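PDB 6A7H: RTX toxin from Vibrio vulnificus CMCP6, which probably acts as the Ras/Rap1-specific endopeptidase region of the toxin, cleaving and so inactivating the small GTPases Ras and Rap1 of host cells. Local coordinates for residues A[172-177]-A[359-364]. Residues are numbered along the deposited sequence; the frame is centred on the assembly and turned at random.
Sequences QSNGLL and MSSELS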
loop_
_atom_site.group_PDB
_atom_site.type_symbol
_atom_site.label_atom_id
_atom_site.label_comp_id
_atom_site.label_asym_id
_atom_site.label_seq_id
_atom_site.Cartn_x
_atom_site.Cartn_y
_atom_site.Cartn_z
ATOM N N GLN A 172 -21.937 -14.515 -0.220
ATOM C CA GLN A 172 -21.995 -14.572 -1.676
ATOM C C GLN A 172 -23.423 -14.583 -2.209
ATOM O O GLN A 172 -23.689 -14.017 -3.271
ATOM C CB GLN A 172 -21.195 -15.768 -2.194
ATOM C CG GLN A 172 -19.670 -15.466 -2.144
ATOM C CD GLN A 172 -18.802 -16.646 -2.552
ATOM O OE1 GLN A 172 -19.266 -17.785 -2.578
ATOM N NE2 GLN A 172 -17.532 -16.375 -2.879
ATOM N N SER A 173 -24.360 -15.163 -1.467
ATOM C CA SER A 173 -25.737 -15.133 -1.929
ATOM C C SER A 173 -26.337 -13.728 -1.764
ATOM O O SER A 173 -27.414 -13.454 -2.269
ATOM C CB SER A 173 -26.592 -16.176 -1.198
ATOM O OG SER A 173 -26.786 -15.818 0.154
ATOM N N ASN A 174 -25.644 -12.839 -1.058
ATOM C CA ASN A 174 -26.068 -11.443 -0.978
ATOM C C ASN A 174 -25.128 -10.524 -1.777
ATOM O O ASN A 174 -25.019 -9.346 -1.467
ATOM C CB ASN A 174 -26.139 -10.983 0.492
ATOM C CG ASN A 174 -27.054 -9.758 0.703
ATOM O OD1 ASN A 174 -27.905 -9.423 -0.152
ATOM N ND2 ASN A 174 -26.890 -9.093 1.857
ATOM N N GLY A 175 -24.435 -11.070 -2.780
ATOM C CA GLY A 175 -23.563 -10.277 -3.650
ATOM C C GLY A 175 -22.239 -9.779 -3.056
ATOM O O GLY A 175 -21.554 -8.928 -3.639
ATOM N N LEU A 176 -21.870 -10.309 -1.893
ATOM C CA LEU A 176 -20.634 -9.906 -1.223
ATOM C C LEU A 176 -19.574 -11.002 -1.326
ATOM O O LEU A 176 -19.911 -12.177 -1.419
ATOM C CB LEU A 176 -20.909 -9.577 0.251
ATOM C CG LEU A 176 -22.051 -8.583 0.483
ATOM C CD1 LEU A 176 -22.251 -8.367 1.969
ATOM C CD2 LEU A 176 -21.784 -7.256 -0.246
ATOM N N LEU A 177 -18.305 -10.601 -1.324
ATOM C CA LEU A 177 -17.159 -11.515 -1.318
ATOM C C LEU A 177 -17.143 -12.499 -2.489
ATOM O O LEU A 177 -16.710 -13.641 -2.333
ATOM C CB LEU A 177 -17.112 -12.290 0.006
ATOM C CG LEU A 177 -17.117 -11.419 1.264
ATOM C CD1 LEU A 177 -17.055 -12.266 2.512
ATOM C CD2 LEU A 177 -15.979 -10.382 1.241
ATOM N N MET A 359 -27.358 0.574 -7.444
ATOM C CA MET A 359 -26.289 0.432 -6.458
ATOM C C MET A 359 -26.013 -1.033 -6.150
ATOM O O MET A 359 -26.922 -1.794 -5.863
ATOM C CB MET A 359 -26.604 1.171 -5.170
ATOM C CG MET A 359 -25.408 1.093 -4.224
ATOM S SD MET A 359 -25.526 2.190 -2.832
ATOM C CE MET A 359 -25.400 3.771 -3.638
ATOM N N SER A 360 -24.755 -1.437 -6.235
ATOM C CA SER A 360 -24.419 -2.817 -5.938
ATOM C C SER A 360 -24.501 -3.107 -4.431
ATOM O O SER A 360 -24.341 -2.202 -3.591
ATOM C CB SER A 360 -23.024 -3.146 -6.458
ATOM O OG SER A 360 -22.051 -2.395 -5.756
ATOM N N SER A 361 -24.760 -4.368 -4.105
ATOM C CA SER A 361 -24.654 -4.869 -2.734
ATOM C C SER A 361 -23.335 -4.472 -2.086
ATOM O O SER A 361 -23.295 -4.025 -0.936
ATOM C CB SER A 361 -24.781 -6.400 -2.705
ATOM O OG SER A 361 -26.071 -6.796 -3.102
ATOM N N GLU A 362 -22.251 -4.646 -2.830
ATOM C CA GLU A 362 -20.933 -4.393 -2.279
ATOM C C GLU A 362 -20.786 -2.923 -1.884
ATOM O O GLU A 362 -20.292 -2.632 -0.803
ATOM C CB GLU A 362 -19.838 -4.824 -3.266
ATOM C CG GLU A 362 -18.452 -4.821 -2.661
ATOM C CD GLU A 362 -17.415 -5.578 -3.492
ATOM O OE1 GLU A 362 -17.768 -6.227 -4.506
ATOM O OE2 GLU A 362 -16.226 -5.517 -3.118
ATOM N N LEU A 363 -21.224 -2.000 -2.739
ATOM C CA LEU A 363 -21.121 -0.576 -2.405
ATOM C C LEU A 363 -22.036 -0.256 -1.220
ATOM O O LEU A 363 -21.657 0.485 -0.316
ATOM C CB LEU A 363 -21.471 0.315 -3.612
ATOM C CG LEU A 363 -21.340 1.835 -3.390
ATOM C CD1 LEU A 363 -19.935 2.195 -2.915
ATOM C CD2 LEU A 363 -21.696 2.654 -4.644
ATOM N N SER A 364 -23.240 -0.824 -1.229
ATOM C CA SER A 364 -24.199 -0.608 -0.147
ATOM C C SER A 364 -23.586 -1.028 1.208
ATOM O O SER A 364 -23.757 -0.344 2.216
ATOM C CB SER A 364 -25.506 -1.362 -0.448
ATOM O OG SER A 364 -26.419 -1.345 0.636
HETATM O O HOH W 1 -22.166 -6.352 -5.081
HETATM O O HOH W 2 -18.839 -9.326 -4.277
#
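Ser361, in the first turn of helix 361-369, meets the loop that follows helix 161-173 and buries more surface than any other residue here. Its CB and OG both approach the backbone carbonyl of Asn174: OG lies 3.2 Å from Asn174 O, where it can give at most a weak hydrogen bond, since its proton may turn to another acceptor. CB points at the loop, and a chi1 of -66°, with OG anti to the carbonyl carbon, brings OG as close to Asn174 O as CB is; the small size of serine suits a place where two backbones come close. Gly175 packs against it, the CA atoms of Gly175 and Ser361 being 5.6 Å apart; a residue without a side chain fits both this tight spot and the positive phi of the turn. Leu176 supplies the apolar part. One methyl, CD2, reaches over the start of the helix and touches Glu362 CA at 3.6 Å and the backbone O of Ser361, while the buried side chain also packs on Ala204 and on Val207 of helix 205-221. Glu362 contributes mainly backbone and the base of its side chain, and two waters complete the polar link. Gly175 O accepts from both: the first, 3.0 Å away, accepts in turn from Glu362 N, an amide of the opening helical turn, and the second also donates to Glu362 OE1 at 3.3 Å. The side chain of Glu362 also touches Leu345 and Leu349 of helix 343-356. Ser360 is the N-cap of helix 361-369, its OG accepting from Leu363 N with an N-H...O angle of 161°. At the surface of the chain, the arrangement thus joins two helix ends, a Schellman motif with Gly175 as its C-prime residue at the end of helix 161-173, and a serine N-cap at the start of helix 361-369.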